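Local coordinates for putative exported protein (Bordetella pertussis Tohama I, PDB 2PFY) that binds pyroglutamic acid as an extracytoplasmic solute receptor, probably delivering it to a tripartite ATP-independent periplasmic (TRAP) transporter, at residues A[4-10]-A[37-43]; A[61-67]-A[207-213]. All coordinates share one frame; numbering follows the deposited sequence.

Interaction 1: A[4-10]-A[37-43]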
# COMPACT_ATOMS: atom_id res chain seq x y z
N TRP A 4 -20.16 3.25 -13.09
CA TRP A 4 -19.23 3.86 -12.14
C TRP A 4 -17.88 3.93 -12.83
O TRP A 4 -17.50 2.98 -13.54
CB TRP A 4 -18.88 2.81 -11.12
CG TRP A 4 -19.32 2.79 -9.78
CD1 TRP A 4 -18.70 2.10 -8.73
CD2 TRP A 4 -20.45 3.36 -9.25
NE1 TRP A 4 -19.37 2.27 -7.59
CE2 TRP A 4 -20.47 3.03 -7.88
CE3 TRP A 4 -21.46 4.13 -9.77
CZ2 TRP A 4 -21.46 3.46 -7.06
CZ3 TRP A 4 -22.38 4.53 -8.97
CH2 TRP A 4 -22.40 4.21 -7.62
N THR A 5 -17.08 4.94 -12.51
CA THR A 5 -15.69 4.94 -12.91
C THR A 5 -14.83 4.74 -11.67
O THR A 5 -15.08 5.32 -10.61
CB THR A 5 -15.28 6.28 -13.60
OG1 THR A 5 -16.08 6.44 -14.78
CG2 THR A 5 -13.77 6.26 -14.01
N MSE A 6 -13.84 3.87 -11.81
CA MSE A 6 -12.95 3.58 -10.72
C MSE A 6 -11.52 4.01 -11.09
O MSE A 6 -11.07 3.82 -12.22
CB MSE A 6 -12.98 2.08 -10.41
CG MSE A 6 -12.03 1.64 -9.28
SE MSE A 6 -12.40 -0.24 -8.80
CE MSE A 6 -14.17 -0.26 -8.23
N THR A 7 -10.81 4.54 -10.10
CA THR A 7 -9.37 4.78 -10.28
C THR A 7 -8.63 3.66 -9.56
O THR A 7 -9.02 3.24 -8.46
CB THR A 7 -8.94 6.19 -9.77
OG1 THR A 7 -7.51 6.36 -9.96
CG2 THR A 7 -9.26 6.36 -8.26
N ALA A 8 -7.56 3.17 -10.18
CA ALA A 8 -6.62 2.25 -9.54
C ALA A 8 -5.22 2.83 -9.70
O ALA A 8 -4.87 3.43 -10.74
CB ALA A 8 -6.69 0.86 -10.17
N GLU A 9 -4.43 2.65 -8.65
CA GLU A 9 -3.13 3.30 -8.51
C GLU A 9 -2.02 2.78 -9.47
O GLU A 9 -1.24 3.54 -10.06
CB GLU A 9 -2.69 3.03 -7.08
CG GLU A 9 -2.11 4.15 -6.39
CD GLU A 9 -1.66 3.75 -5.02
OE1 GLU A 9 -2.01 4.45 -4.06
OE2 GLU A 9 -0.93 2.75 -4.90
N GLN A 10 -1.98 1.47 -9.63
CA GLN A 10 -0.85 0.79 -10.24
C GLN A 10 -1.17 0.32 -11.66
O GLN A 10 -2.36 0.21 -12.03
CB GLN A 10 -0.48 -0.39 -9.33
CG GLN A 10 -0.15 0.03 -7.87
CD GLN A 10 1.04 0.98 -7.81
OE1 GLN A 10 1.97 0.86 -8.62
NE2 GLN A 10 1.00 1.94 -6.89
N ILE A 37 -18.54 -1.21 -13.43
CA ILE A 37 -17.46 -0.38 -12.94
C ILE A 37 -16.34 -0.46 -13.98
O ILE A 37 -15.89 -1.54 -14.30
CB ILE A 37 -16.96 -0.84 -11.58
CG1 ILE A 37 -18.14 -0.82 -10.55
CG2 ILE A 37 -15.75 0.04 -11.16
CD1 ILE A 37 -17.83 -1.47 -9.18
N LYS A 38 -15.94 0.67 -14.51
CA LYS A 38 -14.84 0.74 -15.49
C LYS A 38 -13.59 1.26 -14.77
O LYS A 38 -13.62 2.33 -14.18
CB LYS A 38 -15.21 1.64 -16.67
CG LYS A 38 -16.59 1.38 -17.26
CD LYS A 38 -17.65 2.49 -16.77
CE LYS A 38 -18.99 1.92 -16.44
NZ LYS A 38 -19.84 1.56 -17.65
N VAL A 39 -12.52 0.48 -14.82
CA VAL A 39 -11.30 0.77 -14.07
C VAL A 39 -10.31 1.49 -15.00
O VAL A 39 -10.03 1.04 -16.12
CB VAL A 39 -10.64 -0.53 -13.54
CG1 VAL A 39 -9.31 -0.20 -12.86
CG2 VAL A 39 -11.61 -1.28 -12.56
N GLN A 40 -9.82 2.63 -14.52
CA GLN A 40 -8.72 3.33 -15.17
C GLN A 40 -7.54 3.25 -14.24
O GLN A 40 -7.52 3.86 -13.17
CB GLN A 40 -9.09 4.79 -15.48
CG GLN A 40 -10.33 4.82 -16.40
CD GLN A 40 -10.58 6.14 -17.03
OE1 GLN A 40 -9.65 6.76 -17.53
NE2 GLN A 40 -11.84 6.60 -17.03
N SER A 41 -6.54 2.49 -14.67
CA SER A 41 -5.47 2.16 -13.75
C SER A 41 -4.25 3.07 -13.98
O SER A 41 -4.30 4.05 -14.76
CB SER A 41 -5.10 0.70 -13.95
OG SER A 41 -4.56 0.58 -15.25
N ASN A 42 -3.15 2.69 -13.33
CA ASN A 42 -1.88 3.41 -13.41
C ASN A 42 -1.97 4.90 -13.04
O ASN A 42 -1.18 5.73 -13.56
CB ASN A 42 -1.26 3.25 -14.80
CG ASN A 42 0.25 3.53 -14.79
OD1 ASN A 42 0.97 3.17 -13.85
ND2 ASN A 42 0.73 4.20 -15.83
N SER A 43 -2.90 5.24 -12.13
CA SER A 43 -3.00 6.60 -11.61
C SER A 43 -3.18 7.66 -12.73
O SER A 43 -2.85 8.84 -12.55
CB SER A 43 -1.77 6.95 -10.74
OG SER A 43 -1.69 6.13 -9.58
O HOH W 1 -6.32 6.25 -12.28

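Interaction 2: A[61-67]-A[207-213]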
# COMPACT_ATOMS: atom_id res chain seq x y z
N GLN A 61 -16.59 7.38 -8.52
CA GLN A 61 -17.47 6.80 -7.49
C GLN A 61 -16.75 5.86 -6.57
O GLN A 61 -17.23 5.58 -5.45
CB GLN A 61 -18.66 6.09 -8.14
CG GLN A 61 -19.58 7.02 -8.89
CD GLN A 61 -19.13 7.21 -10.32
OE1 GLN A 61 -18.11 6.69 -10.72
NE2 GLN A 61 -19.89 8.01 -11.12
N ILE A 62 -15.57 5.37 -7.01
CA ILE A 62 -14.87 4.36 -6.26
C ILE A 62 -13.40 4.40 -6.67
O ILE A 62 -13.05 4.78 -7.83
CB ILE A 62 -15.55 2.97 -6.51
CG1 ILE A 62 -15.05 1.90 -5.52
CG2 ILE A 62 -15.45 2.56 -8.04
CD1 ILE A 62 -15.85 0.55 -5.58
N GLY A 63 -12.51 4.04 -5.76
CA GLY A 63 -11.10 4.07 -6.14
C GLY A 63 -10.24 3.22 -5.24
O GLY A 63 -10.60 2.95 -4.10
N GLU A 64 -9.11 2.79 -5.79
CA GLU A 64 -8.12 2.06 -5.05
C GLU A 64 -6.94 2.98 -4.70
O GLU A 64 -6.50 3.81 -5.52
CB GLU A 64 -7.68 0.81 -5.86
CG GLU A 64 -6.64 -0.05 -5.14
CD GLU A 64 -5.22 0.48 -5.34
OE1 GLU A 64 -4.92 0.92 -6.49
OE2 GLU A 64 -4.43 0.47 -4.36
N VAL A 65 -6.46 2.86 -3.46
CA VAL A 65 -5.32 3.67 -2.99
C VAL A 65 -4.63 3.00 -1.80
O VAL A 65 -5.23 2.21 -1.05
CB VAL A 65 -5.76 5.17 -2.65
CG1 VAL A 65 -6.71 5.23 -1.44
CG2 VAL A 65 -4.56 6.13 -2.45
N LEU A 66 -3.34 3.30 -1.67
CA LEU A 66 -2.54 2.92 -0.52
C LEU A 66 -3.21 3.50 0.72
O LEU A 66 -3.45 4.72 0.78
CB LEU A 66 -1.13 3.52 -0.69
CG LEU A 66 -0.08 3.15 0.37
CD1 LEU A 66 0.35 1.68 0.19
CD2 LEU A 66 1.12 4.11 0.33
N VAL A 67 -3.50 2.64 1.69
CA VAL A 67 -4.17 3.05 2.94
C VAL A 67 -3.40 4.19 3.63
O VAL A 67 -3.97 5.25 3.98
CB VAL A 67 -4.35 1.83 3.93
CG1 VAL A 67 -4.86 2.30 5.32
CG2 VAL A 67 -5.29 0.78 3.32
N PRO A 207 2.38 -2.77 3.80
CA PRO A 207 1.37 -1.71 3.73
C PRO A 207 0.15 -2.23 2.98
O PRO A 207 0.27 -3.08 2.08
CB PRO A 207 2.10 -0.58 2.99
CG PRO A 207 3.09 -1.35 2.02
CD PRO A 207 3.43 -2.63 2.76
N GLN A 208 -1.02 -1.79 3.41
CA GLN A 208 -2.27 -2.22 2.80
C GLN A 208 -2.70 -1.24 1.73
O GLN A 208 -2.35 -0.07 1.75
CB GLN A 208 -3.39 -2.27 3.83
CG GLN A 208 -3.10 -3.17 5.03
CD GLN A 208 -2.85 -4.62 4.66
OE1 GLN A 208 -3.48 -5.17 3.78
NE2 GLN A 208 -1.95 -5.25 5.37
N SER A 209 -3.48 -1.76 0.80
CA SER A 209 -4.15 -0.94 -0.18
C SER A 209 -5.66 -1.13 0.04
O SER A 209 -6.08 -2.21 0.45
CB SER A 209 -3.67 -1.43 -1.54
OG SER A 209 -4.72 -1.54 -2.45
N PHE A 210 -6.48 -0.12 -0.16
CA PHE A 210 -7.93 -0.37 -0.09
C PHE A 210 -8.76 0.25 -1.19
O PHE A 210 -8.28 1.12 -1.93
CB PHE A 210 -8.57 -0.14 1.34
CG PHE A 210 -8.49 1.28 1.88
CD1 PHE A 210 -8.84 1.51 3.22
CD2 PHE A 210 -8.02 2.37 1.11
CE1 PHE A 210 -8.77 2.82 3.80
CE2 PHE A 210 -7.95 3.66 1.67
CZ PHE A 210 -8.32 3.89 3.04
N VAL A 211 -9.99 -0.23 -1.30
CA VAL A 211 -10.93 0.22 -2.30
C VAL A 211 -12.05 0.90 -1.53
O VAL A 211 -12.66 0.32 -0.63
CB VAL A 211 -11.44 -0.93 -3.17
CG1 VAL A 211 -12.69 -0.50 -4.04
CG2 VAL A 211 -10.30 -1.42 -4.09
N ILE A 212 -12.26 2.17 -1.83
CA ILE A 212 -13.15 3.01 -1.04
C ILE A 212 -14.18 3.62 -2.01
O ILE A 212 -13.83 3.99 -3.13
CB ILE A 212 -12.37 4.13 -0.24
CG1 ILE A 212 -11.41 4.92 -1.16
CG2 ILE A 212 -11.57 3.53 0.96
CD1 ILE A 212 -10.81 6.20 -0.57
N ALA A 213 -15.45 3.74 -1.58
CA ALA A 213 -16.51 4.26 -2.44
C ALA A 213 -17.15 5.54 -1.91
O ALA A 213 -17.14 5.79 -0.70
CB ALA A 213 -17.58 3.17 -2.75

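Interaction 1: A[4-10]-A[37-43]
Lys-38 and Gln-40 supply both the donors and the acceptors that bind their strand to residues 4-8. Lys-38 N reaches Trp-4 O at 3.0 Å, Lys-38 O accepts from Met-6 N at 2.8 Å, and Gln-40 N returns to Met-6 O at 2.9 Å. Gln-40 O takes two donors: Ala-8 N, which stands 39° out of the carbonyl plane, and a water that also bonds Thr-7 OG1. Past the strand ends the backbones stay bonded. Ser-43 N meets Ala-8 O in the carbonyl plane, while Ser-43 OG, with chi1 -64° placing it beside its own backbone N, donates a hydrogen bond to a lone pair of Glu-9 O at 2.7 Å. Asn-42 N approaches Gln-10 O from well above the carbonyl plane, and Thr-17 OG1 also bonds that oxygen. Glu-9 OE2 accepts Gln-10 NE2, lying in the plane of that amide, while OE1 takes Leu-66 N and forms a salt bridge with Arg-48 NE, a residue of the ligand pocket. On the face carrying Trp-4, Met-6, Ile-37 and Val-39, CG1 of Ile-37 lies 3.5 Å from Trp-4 CD1, and its CG2 branch packs against CE of Met-6, a selenomethionine. Parallel bridges with helix 15-30 between the two strands make this a beta-alpha-beta unit, as expected in the periplasmic-binding-protein fold, the loop after strand 2-7 bringing Gln-10 near the bound pyroglutamic acid.

Interaction 2: A[61-67]-A[207-213]
Gly-63 and Val-65 form the hydrogen-bonded pairs with Ile-212 and Phe-210 in an antiparallel strand pairing within the mixed five-stranded sheet of this periplasmic-binding-protein fold. Each pair is closed by two backbone bonds; Phe-210 N to Val-65 O, at 2.8 Å, is one of them. A further bond, Val-67 N to Gln-208 O, prolongs the pairing beyond strand 62-66. Among side chains the polar contact is Ser-209 OG donating to Glu-64 OE2 at 2.8 Å, on the anti side of the carboxylate; the other oxygen, OE1, bonds Glu-9 N, so both oxygens of the buried group are held. Apolar contacts occupy both faces. On the face that carries Glu-64, the side chains of Ile-62 and Val-211 cross at a slant, Ile-62 CD1 lying 3.7 Å from Val-211 CG1, and in the ligand pocket itself Leu-66 CD1 meets Pro-207 CB; both of these residues touch the bound pyroglutamic acid. The other face is built round the Phe-210 ring, which chi1 of 63° sets between its own backbone N and carbonyl carbon. Val-65 CG1 comes to the ring edge in plane, 3.7 Å from Phe-210 CE2. Ile-212 CG2 covers one face, over the centre, while on the opposite face Val-67 CG2 makes a CH-pi contact 3.7 Å from the centroid of the Phe-210 ring, 19° off the normal.

How the interactions relate
Both segments of interaction 1 precede those of interaction 2 in the chain, and their centres lie 10 Å apart in one mixed five-stranded sheet. Strand 2-7 sits between 35-40 and 62-66, and strand 208-214 follows on the far side of 62-66, so the contacts are the outer two of three successive seams among four strands. The middle seam is bonded by Thr-7 O with Glu-64 N and by Thr-5 N with Gln-61 OE1, and Trp-4 CD1 packs on Ile-62 CG2 at 3.4 Å. Segments 61-67 and 207-213 are separated by 139 residues, which include strand 112-119 of the same sheet. Gln-10, Leu-66 and Pro-207 place one end of this sheet, where strands 2-7 and 62-66 finish and 208-214 starts, beside the pyroglutamic acid.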